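Local coordinates for GrpB family protein (Enterococcus faecalis, PDB 2NRK) that is of unknown function but belongs to the GrpB family, whose membership of the nucleotidyltransferase clan hints at a nucleotide-related activity, at residues F108-T111 and Q112-L115; V37-I40 and G41-V45; L68-W71 and E72-I76; T9-Q12 and P13-E17. One frame throughout, in Å; residues are numbered along the deposited sequence. Where two conformers were deposited one is given.

Contact 1: residues F108-T111 and Q112-L115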
loop_
_atom_site.group_PDB
_atom_site.type_symbol
_atom_site.label_atom_id
_atom_site.label_comp_id
_atom_site.label_asym_id
_atom_site.label_seq_id
_atom_site.Cartn_x
_atom_site.Cartn_y
_atom_site.Cartn_z
ATOM N N PHE A 108 -0.531 -6.390 -9.014
ATOM C CA PHE A 108 0.058 -6.187 -7.693
ATOM C C PHE A 108 0.747 -4.804 -7.469
ATOM O O PHE A 108 0.947 -4.377 -6.322
ATOM C CB PHE A 108 1.131 -7.259 -7.432
ATOM C CG PHE A 108 2.375 -7.033 -8.221
ATOM C CD1 PHE A 108 2.435 -7.437 -9.555
ATOM C CD2 PHE A 108 3.475 -6.383 -7.653
ATOM C CE1 PHE A 108 3.572 -7.220 -10.316
ATOM C CE2 PHE A 108 4.627 -6.145 -8.404
ATOM C CZ PHE A 108 4.683 -6.561 -9.738
ATOM N N ASP A 109 1.176 -4.161 -8.561
ATOM C CA ASP A 109 1.887 -2.886 -8.444
ATOM C C ASP A 109 0.999 -1.660 -8.573
ATOM O O ASP A 109 1.484 -0.525 -8.481
ATOM C CB ASP A 109 3.094 -2.806 -9.376
ATOM C CG ASP A 109 2.760 -3.108 -10.815
ATOM O OD1 ASP A 109 1.580 -3.337 -11.165
ATOM O OD2 ASP A 109 3.732 -3.141 -11.601
ATOM N N ASN A 110 -0.313 -1.885 -8.681
ATOM C CA ASN A 110 -1.248 -0.771 -8.632
ATOM C C ASN A 110 -1.613 -0.471 -7.192
ATOM O O ASN A 110 -2.748 -0.680 -6.748
ATOM C CB ASN A 110 -2.481 -1.095 -9.468
ATOM C CG ASN A 110 -3.283 0.162 -9.809
ATOM O OD1 ASN A 110 -3.271 1.166 -9.057
ATOM N ND2 ASN A 110 -4.009 0.099 -10.917
ATOM N N THR A 111 -0.622 -0.001 -6.442
ATOM C CA THR A 111 -0.809 0.192 -4.990
ATOM C C THR A 111 -1.872 1.231 -4.672
ATOM O O THR A 111 -2.558 1.115 -3.657
ATOM C CB THR A 111 0.491 0.544 -4.293
ATOM O OG1 THR A 111 0.980 1.817 -4.766
ATOM C CG2 THR A 111 1.548 -0.559 -4.578
ATOM N N GLN A 112 -2.010 2.265 -5.513
ATOM C CA GLN A 112 -2.990 3.323 -5.221
ATOM C C GLN A 112 -4.410 2.765 -5.169
ATOM O O GLN A 112 -5.162 3.071 -4.241
ATOM C CB GLN A 112 -2.913 4.453 -6.260
ATOM C CG GLN A 112 -1.546 5.112 -6.387
ATOM C CD GLN A 112 -1.319 6.211 -5.381
ATOM O OE1 GLN A 112 -1.228 5.958 -4.187
ATOM N NE2 GLN A 112 -1.206 7.446 -5.865
ATOM N N GLU A 113 -4.772 1.948 -6.165
ATOM C CA GLU A 113 -6.152 1.415 -6.221
ATOM C C GLU A 113 -6.336 0.341 -5.193
ATOM O O GLU A 113 -7.373 0.271 -4.531
ATOM C CB GLU A 113 -6.431 0.877 -7.611
ATOM C CG GLU A 113 -6.762 2.036 -8.553
ATOM C CD GLU A 113 -8.109 2.663 -8.141
ATOM O OE1 GLU A 113 -9.160 1.973 -8.241
ATOM O OE2 GLU A 113 -8.108 3.816 -7.707
ATOM N N ILE A 114 -5.317 -0.515 -5.053
ATOM C CA ILE A 114 -5.468 -1.605 -4.076
ATOM C C ILE A 114 -5.663 -1.057 -2.669
ATOM O O ILE A 114 -6.586 -1.449 -1.953
ATOM C CB ILE A 114 -4.268 -2.590 -4.141
ATOM C CG1 ILE A 114 -4.242 -3.272 -5.532
ATOM C CG2 ILE A 114 -4.355 -3.621 -2.985
ATOM C CD1 ILE A 114 -2.898 -3.997 -5.858
ATOM N N LEU A 115 -4.787 -0.135 -2.266
ATOM C CA LEU A 115 -4.952 0.497 -0.928
ATOM C C LEU A 115 -6.183 1.361 -0.796
ATOM O O LEU A 115 -6.751 1.430 0.289
ATOM C CB LEU A 115 -3.699 1.267 -0.473
ATOM C CG LEU A 115 -2.509 0.367 -0.147
ATOM C CD1 LEU A 115 -1.424 1.228 0.489
ATOM C CD2 LEU A 115 -2.843 -0.796 0.844
HETATM O O HOH W 1 -0.560 2.831 -8.096
#
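Asn110 and Glu113 lie side by side at the start of a helix, their side chains running the same way with the amide and carboxylate planes turned 60° apart. Asn110 occupies the N-cap position. The Asn110 CG is placed anti to its own backbone N (chi1 -162°), which swings OD1 round to the first turn, 3.4 Å from Glu113 N in a weak capping bond. Asn110 OD1 also lies 3.5 Å from Glu113 CB, so the methylene stem of the glutamate lies against the amide while its carboxylate leads off to Arg116, with which it forms a salt bridge. A water extends the cap: it donates weakly to Asn110 OD1 and accepts from Gln112 N at 3.0 Å, giving a second amide of the first turn an acceptor. Asn110 is also the centre of an inverse gamma turn, and its carbonyl opens the helical pattern proper, Ile114 N reaching Asn110 O at 3.1 Å. Ile114 leans over that same carbonyl, its CG1 3.2 Å from Asn110 O and its CD1 3.9 Å from Phe108 O. One residue on, Leu115 N donates to Thr111 O at 2.9 Å. The hydroxyl of Thr111 is hydrogen-bonded to Thr111 of the second subunit, and Gln112 of that subunit lies beside it, so the cap forms part of the dimer interface. Strand 101-107 thus passes into helix 111-126, with Ile114 packed on Leu57 and Ile59 of strand 54-60 and Leu115 against helix 157-171.

Contact 2: residues V37-I40 and G41-V45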
loop_
_atom_site.group_PDB
_atom_site.type_symbol
_atom_site.label_atom_id
_atom_site.label_comp_id
_atom_site.label_asym_id
_atom_site.label_seq_id
_atom_site.Cartn_x
_atom_site.Cartn_y
_atom_site.Cartn_z
ATOM N N VAL A 37 -7.609 -12.746 -3.101
ATOM C CA VAL A 37 -8.961 -12.211 -3.318
ATOM C C VAL A 37 -9.438 -11.678 -1.991
ATOM O O VAL A 37 -9.436 -12.418 -0.991
ATOM C CB VAL A 37 -9.971 -13.284 -3.836
ATOM C CG1 VAL A 37 -11.344 -12.659 -4.040
ATOM C CG2 VAL A 37 -9.469 -13.886 -5.177
ATOM N N GLU A 38 -9.805 -10.401 -1.995
ATOM C CA GLU A 38 -10.286 -9.711 -0.785
ATOM C C GLU A 38 -11.754 -9.279 -0.968
ATOM O O GLU A 38 -12.162 -8.840 -2.053
ATOM C CB GLU A 38 -9.434 -8.449 -0.532
ATOM C CG GLU A 38 -7.964 -8.713 -0.132
ATOM C CD GLU A 38 -7.725 -8.845 1.344
ATOM O OE1 GLU A 38 -8.687 -8.983 2.158
ATOM O OE2 GLU A 38 -6.519 -8.837 1.708
ATOM N N HIS A 39 -12.503 -9.359 0.124
ATOM C CA HIS A 39 -13.860 -8.822 0.159
ATOM C C HIS A 39 -13.720 -7.341 0.472
ATOM O O HIS A 39 -13.086 -6.952 1.472
ATOM C CB HIS A 39 -14.603 -9.554 1.296
ATOM C CG HIS A 39 -16.078 -9.324 1.307
ATOM N ND1 HIS A 39 -16.867 -9.820 2.313
ATOM C CD2 HIS A 39 -16.904 -8.642 0.475
ATOM C CE1 HIS A 39 -18.127 -9.467 2.104
ATOM N NE2 HIS A 39 -18.183 -8.752 0.991
ATOM N N ILE A 40 -14.295 -6.500 -0.382
ATOM C CA ILE A 40 -14.173 -5.059 -0.226
ATOM C C ILE A 40 -15.555 -4.429 -0.359
ATOM O O ILE A 40 -16.579 -5.136 -0.496
ATOM C CB ILE A 40 -13.150 -4.453 -1.200
ATOM C CG1 ILE A 40 -13.494 -4.775 -2.672
ATOM C CG2 ILE A 40 -11.738 -4.906 -0.827
ATOM C CD1 ILE A 40 -13.001 -3.736 -3.692
ATOM N N GLY A 41 -15.597 -3.100 -0.289
ATOM C CA GLY A 41 -16.853 -2.356 -0.473
ATOM C C GLY A 41 -17.757 -2.486 0.740
ATOM O O GLY A 41 -17.349 -3.064 1.740
ATOM N N SER A 42 -18.977 -1.957 0.639
ATOM C CA SER A 42 -19.812 -1.891 1.859
ATOM C C SER A 42 -20.199 -3.256 2.392
ATOM O O SER A 42 -20.360 -3.404 3.627
ATOM C CB SER A 42 -21.043 -1.028 1.618
ATOM O OG SER A 42 -20.608 0.314 1.462
ATOM N N THR A 43 -20.332 -4.263 1.515
ATOM C CA THR A 43 -20.769 -5.583 2.041
ATOM C C THR A 43 -19.681 -6.288 2.870
ATOM O O THR A 43 -19.966 -7.284 3.551
ATOM C CB THR A 43 -21.328 -6.557 0.949
ATOM O OG1 THR A 43 -20.247 -7.010 0.122
ATOM C CG2 THR A 43 -22.463 -5.907 0.127
ATOM N N SER A 44 -18.461 -5.749 2.849
ATOM C CA SER A 44 -17.335 -6.312 3.601
ATOM C C SER A 44 -17.219 -5.685 5.003
ATOM O O SER A 44 -16.305 -6.033 5.736
ATOM C CB SER A 44 -16.008 -6.119 2.831
ATOM O OG SER A 44 -15.568 -4.766 2.880
ATOM N N VAL A 45 -18.123 -4.759 5.344
ATOM C CA VAL A 45 -18.071 -4.072 6.639
ATOM C C VAL A 45 -19.227 -4.586 7.489
ATOM O O VAL A 45 -20.393 -4.247 7.242
ATOM C CB VAL A 45 -18.187 -2.549 6.451
ATOM C CG1 VAL A 45 -18.152 -1.833 7.828
ATOM C CG2 VAL A 45 -17.058 -2.047 5.556
HETATM O O HOH W 2 -19.147 -4.924 -1.203
#
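Ser44 lays its CB over the face of the His39 imidazole, 3.6 Å from the ring centroid and only 14° off the normal, a CH-pi contact at the point where strand 34-40 gives way to a short 3-10 turn, residues 42-44. The His39 ring swings away from its own amide nitrogen (chi1 -169°) and so comes forward along the chain to meet this turn. Its edge is engaged as well. Thr43 OG1 lies in the ring plane and is hydrogen-bonded to His39 NE2 at 2.8 Å, either atom being a possible donor, and the two side chains cross at about a right angle. Face and edge are therefore both fixed by successive residues of one turn, which leaves the imidazole little freedom to rotate. Phe19 of helix 14-30 also stacks with this ring, while His39 O accepts from Arg121 of helix 111-126, so the buried junction is tied to both helices. A water joins the end of the strand to the turn, donating to Ile40 O and accepting from Thr43 N at 3.0 Å. Gly41, with a positive phi of 74°, makes the bend between the two parts, and its carbonyl is gripped twice by one residue: Ser44 N donates to Gly41 O at 3.1 Å, and Ser44 OG reaches Gly41 O at 2.7 Å, lying in the carbonyl plane.

Contact 3: residues L68-W71 and E72-I76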
loop_
_atom_site.group_PDB
_atom_site.type_symbol
_atom_site.label_atom_id
_atom_site.label_comp_id
_atom_site.label_asym_id
_atom_site.label_seq_id
_atom_site.Cartn_x
_atom_site.Cartn_y
_atom_site.Cartn_z
ATOM N N LEU A 68 -6.788 -13.544 -21.191
ATOM C CA LEU A 68 -6.884 -14.906 -21.736
ATOM C C LEU A 68 -8.076 -15.661 -21.161
ATOM O O LEU A 68 -8.490 -16.689 -21.735
ATOM C CB LEU A 68 -5.627 -15.721 -21.413
ATOM C CG LEU A 68 -4.246 -15.225 -21.811
ATOM C CD1 LEU A 68 -3.156 -16.140 -21.255
ATOM C CD2 LEU A 68 -4.170 -15.167 -23.315
ATOM N N LEU A 69 -8.605 -15.161 -20.036
ATOM C CA LEU A 69 -9.610 -15.875 -19.258
ATOM C C LEU A 69 -11.009 -15.261 -19.441
ATOM O O LEU A 69 -11.970 -15.678 -18.776
ATOM C CB LEU A 69 -9.213 -15.849 -17.772
ATOM C CG LEU A 69 -7.908 -16.631 -17.533
ATOM C CD1 LEU A 69 -7.552 -16.530 -16.055
ATOM C CD2 LEU A 69 -8.008 -18.087 -18.011
ATOM N N GLN A 70 -11.112 -14.264 -20.320
ATOM C CA GLN A 70 -12.374 -13.547 -20.514
ATOM C C GLN A 70 -13.545 -14.522 -20.661
ATOM O O GLN A 70 -14.580 -14.379 -20.013
ATOM C CB GLN A 70 -12.320 -12.617 -21.724
ATOM C CG GLN A 70 -13.730 -12.234 -22.250
ATOM C CD GLN A 70 -13.733 -11.132 -23.312
ATOM O OE1 GLN A 70 -12.680 -10.627 -23.714
ATOM N NE2 GLN A 70 -14.928 -10.774 -23.788
ATOM N N TRP A 71 -13.377 -15.529 -21.510
ATOM C CA TRP A 71 -14.505 -16.425 -21.839
ATOM C C TRP A 71 -14.800 -17.436 -20.715
ATOM O O TRP A 71 -15.933 -17.922 -20.592
ATOM C CB TRP A 71 -14.283 -17.065 -23.226
ATOM C CG TRP A 71 -14.102 -15.937 -24.183
ATOM C CD1 TRP A 71 -15.086 -15.188 -24.762
ATOM C CD2 TRP A 71 -12.858 -15.307 -24.526
ATOM N NE1 TRP A 71 -14.523 -14.140 -25.474
ATOM C CE2 TRP A 71 -13.160 -14.202 -25.343
ATOM C CE3 TRP A 71 -11.516 -15.587 -24.230
ATOM C CZ2 TRP A 71 -12.164 -13.384 -25.893
ATOM C CZ3 TRP A 71 -10.517 -14.749 -24.765
ATOM C CH2 TRP A 71 -10.866 -13.666 -25.583
ATOM N N GLU A 72 -13.792 -17.729 -19.890
ATOM C CA GLU A 72 -14.021 -18.517 -18.680
ATOM C C GLU A 72 -14.896 -17.715 -17.712
ATOM O O GLU A 72 -15.810 -18.248 -17.086
ATOM C CB GLU A 72 -12.693 -18.882 -17.997
ATOM C CG GLU A 72 -11.852 -19.878 -18.741
ATOM C CD GLU A 72 -12.429 -21.278 -18.754
ATOM O OE1 GLU A 72 -13.446 -21.561 -18.052
ATOM O OE2 GLU A 72 -11.850 -22.111 -19.498
ATOM N N PHE A 73 -14.609 -16.421 -17.560
ATOM C CA PHE A 73 -15.456 -15.604 -16.709
ATOM C C PHE A 73 -16.874 -15.467 -17.262
ATOM O O PHE A 73 -17.846 -15.514 -16.504
ATOM C CB PHE A 73 -14.860 -14.228 -16.528
ATOM C CG PHE A 73 -13.602 -14.219 -15.717
ATOM C CD1 PHE A 73 -13.590 -14.729 -14.395
ATOM C CD2 PHE A 73 -12.440 -13.667 -16.246
ATOM C CE1 PHE A 73 -12.398 -14.696 -13.643
ATOM C CE2 PHE A 73 -11.240 -13.628 -15.488
ATOM C CZ PHE A 73 -11.236 -14.147 -14.195
ATOM N N GLU A 74 -16.994 -15.311 -18.581
ATOM C CA GLU A 74 -18.328 -15.267 -19.204
ATOM C C GLU A 74 -19.100 -16.559 -18.918
ATOM O O GLU A 74 -20.313 -16.525 -18.714
ATOM C CB GLU A 74 -18.227 -15.008 -20.712
ATOM C CG GLU A 74 -17.664 -13.611 -21.035
ATOM C CD GLU A 74 -17.683 -13.293 -22.531
ATOM O OE1 GLU A 74 -18.043 -14.187 -23.319
ATOM O OE2 GLU A 74 -17.346 -12.139 -22.883
ATOM N N ARG A 75 -18.389 -17.685 -18.930
ATOM C CA ARG A 75 -19.009 -19.002 -18.728
ATOM C C ARG A 75 -19.690 -19.076 -17.352
ATOM O O ARG A 75 -20.747 -19.724 -17.221
ATOM C CB ARG A 75 -17.970 -20.118 -18.859
ATOM C CG ARG A 75 -18.580 -21.516 -18.918
ATOM C CD ARG A 75 -17.499 -22.586 -18.806
ATOM N NE ARG A 75 -16.990 -22.667 -17.441
ATOM C CZ ARG A 75 -17.650 -23.247 -16.435
ATOM N NH1 ARG A 75 -17.119 -23.270 -15.230
ATOM N NH2 ARG A 75 -18.841 -23.817 -16.640
ATOM N N ILE A 76 -19.114 -18.415 -16.347
ATOM C CA ILE A 76 -19.744 -18.376 -15.014
ATOM C C ILE A 76 -20.601 -17.115 -14.781
ATOM O O ILE A 76 -20.915 -16.740 -13.638
ATOM C CB ILE A 76 -18.736 -18.671 -13.866
ATOM C CG1 ILE A 76 -17.669 -17.581 -13.753
ATOM C CG2 ILE A 76 -18.090 -20.055 -14.089
ATOM C CD1 ILE A 76 -16.927 -17.575 -12.347
HETATM O O HOH W 3 -11.254 -17.409 -21.703
#
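Gln70 reaches along the surface of its helix to Glu74, a classic i to i+4 side-chain pair on the short helix 70-75. From CB the chain runs outward, a chi1 of 160° turning CG away from the main-chain nitrogen, and the rest is extended. CG does double duty: it sits 3.7 Å above the centre of the Trp71 ring, and it lies at the same distance, 3.7 Å, from Glu74 OE2. Gln70 CD follows, 3.8 Å from Glu74 OE2, and at the tip NE2 donates to Glu74 OE2 over 2.9 Å. The bond is almost straight, 175° at the hydrogen, and the carboxylate oxygen lies within the plane of the amide. Seen from the acceptor the approach is less regular, since NE2 comes from 42° above the carboxylate plane. The other oxygen of Glu74 turns to the indole, OE1 standing 3.4 Å from Trp71 CD1, so the carboxylate is shared between a hydrogen bond and an aromatic C-H neighbour. On the inward side, Leu69 CB packs against Phe73 CE2, and the phenyl ring continues into the protein against Ile29 and Leu30 of helix 14-30 and Tyr80 of strand 79-80. Three i to i+4 backbone bonds hold the helical turn on which these side chains stand, with Phe73 N, Glu74 N and Arg75 N donating to the carbonyls of Leu69, Gln70 and Trp71. A water bridges the backbone of Leu68 and Glu72, donating to Leu68 O and accepting from Glu72 N at 3.1 Å.

Contact 4: residues T9-Q12 and P13-E17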
loop_
_atom_site.group_PDB
_atom_site.type_symbol
_atom_site.label_atom_id
_atom_site.label_comp_id
_atom_site.label_asym_id
_atom_site.label_seq_id
_atom_site.Cartn_x
_atom_site.Cartn_y
_atom_site.Cartn_z
ATOM N N THR A 9 -30.189 -2.450 1.577
ATOM C CA THR A 9 -30.783 -3.232 2.662
ATOM C C THR A 9 -29.947 -3.089 3.922
ATOM O O THR A 9 -28.799 -2.652 3.867
ATOM C CB THR A 9 -30.882 -4.742 2.305
ATOM O OG1 THR A 9 -29.575 -5.343 2.352
ATOM C CG2 THR A 9 -31.490 -4.930 0.904
ATOM N N GLU A 10 -30.520 -3.453 5.063
ATOM C CA GLU A 10 -29.703 -3.594 6.261
ATOM C C GLU A 10 -28.640 -4.661 5.977
ATOM O O GLU A 10 -28.780 -5.459 5.038
ATOM C CB GLU A 10 -30.559 -3.960 7.475
ATOM C CG GLU A 10 -31.488 -2.815 7.935
ATOM C CD GLU A 10 -30.771 -1.491 8.155
ATOM O OE1 GLU A 10 -29.732 -1.462 8.860
ATOM O OE2 GLU A 10 -31.241 -0.461 7.616
ATOM N N TYR A 11 -27.567 -4.634 6.749
ATOM C CA TYR A 11 -26.471 -5.583 6.564
ATOM C C TYR A 11 -27.005 -7.021 6.541
ATOM O O TYR A 11 -27.891 -7.370 7.319
ATOM C CB TYR A 11 -25.478 -5.439 7.714
ATOM C CG TYR A 11 -24.339 -6.411 7.616
ATOM C CD1 TYR A 11 -23.320 -6.211 6.687
ATOM C CD2 TYR A 11 -24.278 -7.534 8.440
ATOM C CE1 TYR A 11 -22.271 -7.107 6.571
ATOM C CE2 TYR A 11 -23.229 -8.421 8.345
ATOM C CZ TYR A 11 -22.243 -8.226 7.406
ATOM O OH TYR A 11 -21.195 -9.111 7.324
ATOM N N GLN A 12 -26.465 -7.840 5.638
ATOM C CA GLN A 12 -26.802 -9.267 5.601
ATOM C C GLN A 12 -25.557 -10.116 5.912
ATOM O O GLN A 12 -24.619 -10.135 5.119
ATOM C CB GLN A 12 -27.368 -9.647 4.229
ATOM C CG GLN A 12 -28.637 -8.884 3.836
ATOM C CD GLN A 12 -29.109 -9.217 2.424
ATOM O OE1 GLN A 12 -29.118 -10.385 2.028
ATOM N NE2 GLN A 12 -29.523 -8.193 1.662
ATOM N N PRO A 13 -25.539 -10.821 7.068
ATOM C CA PRO A 13 -24.367 -11.651 7.364
ATOM C C PRO A 13 -24.053 -12.641 6.257
ATOM O O PRO A 13 -22.886 -13.034 6.115
ATOM C CB PRO A 13 -24.774 -12.425 8.642
ATOM C CG PRO A 13 -25.819 -11.605 9.281
ATOM C CD PRO A 13 -26.537 -10.860 8.159
ATOM N N ALA A 14 -25.069 -13.020 5.473
ATOM C CA ALA A 14 -24.904 -13.950 4.367
ATOM C C ALA A 14 -23.982 -13.422 3.271
ATOM O O ALA A 14 -23.468 -14.218 2.470
ATOM C CB ALA A 14 -26.253 -14.310 3.755
ATOM N N TRP A 15 -23.785 -12.099 3.217
ATOM C CA TRP A 15 -22.879 -11.541 2.220
ATOM C C TRP A 15 -21.476 -12.148 2.343
ATOM O O TRP A 15 -20.749 -12.272 1.353
ATOM C CB TRP A 15 -22.808 -10.018 2.389
ATOM C CG TRP A 15 -24.087 -9.334 1.952
ATOM C CD1 TRP A 15 -25.021 -9.802 1.070
ATOM C CD2 TRP A 15 -24.517 -8.029 2.349
ATOM N NE1 TRP A 15 -26.043 -8.866 0.919
ATOM C CE2 TRP A 15 -25.736 -7.760 1.670
ATOM C CE3 TRP A 15 -23.969 -7.046 3.186
ATOM C CZ2 TRP A 15 -26.461 -6.567 1.865
ATOM C CZ3 TRP A 15 -24.676 -5.843 3.361
ATOM C CH2 TRP A 15 -25.911 -5.622 2.701
ATOM N N VAL A 16 -21.094 -12.500 3.568
ATOM C CA VAL A 16 -19.782 -13.124 3.793
ATOM C C VAL A 16 -19.708 -14.511 3.117
ATOM O O VAL A 16 -18.683 -14.850 2.518
ATOM C CB VAL A 16 -19.445 -13.204 5.298
ATOM C CG1 VAL A 16 -18.051 -13.815 5.486
ATOM C CG2 VAL A 16 -19.477 -11.762 5.905
ATOM N N GLU A 17 -20.794 -15.281 3.241
ATOM C CA GLU A 17 -20.934 -16.602 2.599
ATOM C C GLU A 17 -20.810 -16.440 1.096
ATOM O O GLU A 17 -20.036 -17.145 0.445
ATOM C CB GLU A 17 -22.307 -17.235 2.898
ATOM C CG GLU A 17 -22.742 -17.147 4.342
ATOM C CD GLU A 17 -24.114 -17.744 4.632
ATOM O OE1 GLU A 17 -24.757 -18.302 3.712
ATOM O OE2 GLU A 17 -24.540 -17.643 5.803
HETATM O O HOH W 4 -28.094 -10.508 -0.565
#
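Aromatic and CH-pi packing dominates where Tyr11, Gln12 and Trp15 meet at the entry to helix 14-30. Trp15 points an edge at the face of Tyr11 in an offset edge-to-face pair, the centroids 5.4 Å apart and the planes at 87°, with Trp15 CZ3 coming within 3.6 Å of Tyr11 CD1. Gln12 lies across the indole at about a right angle, its CB 3.6 Å from the centroid of the five-membered ring and 12° off the normal. With CG beside the backbone N (chi1 -60°) and the chain extended beyond it, the glutamine continues over the ring towards NE1. An apolar contact widens the patch, Tyr11 CD2 resting against Pro13 CD. Separately, Val16 CG2 makes a van der Waals contact with Tyr11 OH. Hydrogen bonds then fix the polar ends. Gln12 NE2 donates to Thr9 OG1 at 2.9 Å, in the amide plane, while that hydroxyl donates to Glu10 O. Gln12 OE1 accepts a hydrogen bond from a water that accepts from Trp15 NE1 at 3.0 Å in the plane of the indole, so the ring nitrogen is satisfied at its edge while the glutamine covers a face. In the backbone, Trp15 N donates to Gln12 O at 2.9 Å, joining the loop to the first turn. Beyond the segments the buried indole packs on Ala50 and Pro52. The chemistry implies a divided role for Gln12: its methylenes serve as apolar cover for the tryptophan, and its amide, engaged at both ends, holds that cover in place.

In the fold
From the N terminus, contact 4 comes first, turning the opening loop into helix 14-30. Contact 2 follows where strand 34-40, the next element, runs into its 3-10 turn, and these two touch: Thr43 CB packs 3.5 Å from Trp15 CE3, and Tyr11 CE1 meets Val45 O. Contact 3 then forms the short helix 70-75, which packs on the C-terminal end of helix 14-30, and contact 1 finally leads strand 101-107 into helix 111-126. All four follow in series, none nesting or crossing. Contacts 1 and 4 lie on opposite sides of the chain's centre, about 27 Å between centres, with contact 2 nearer the middle; contact 1 alone reaches the second subunit.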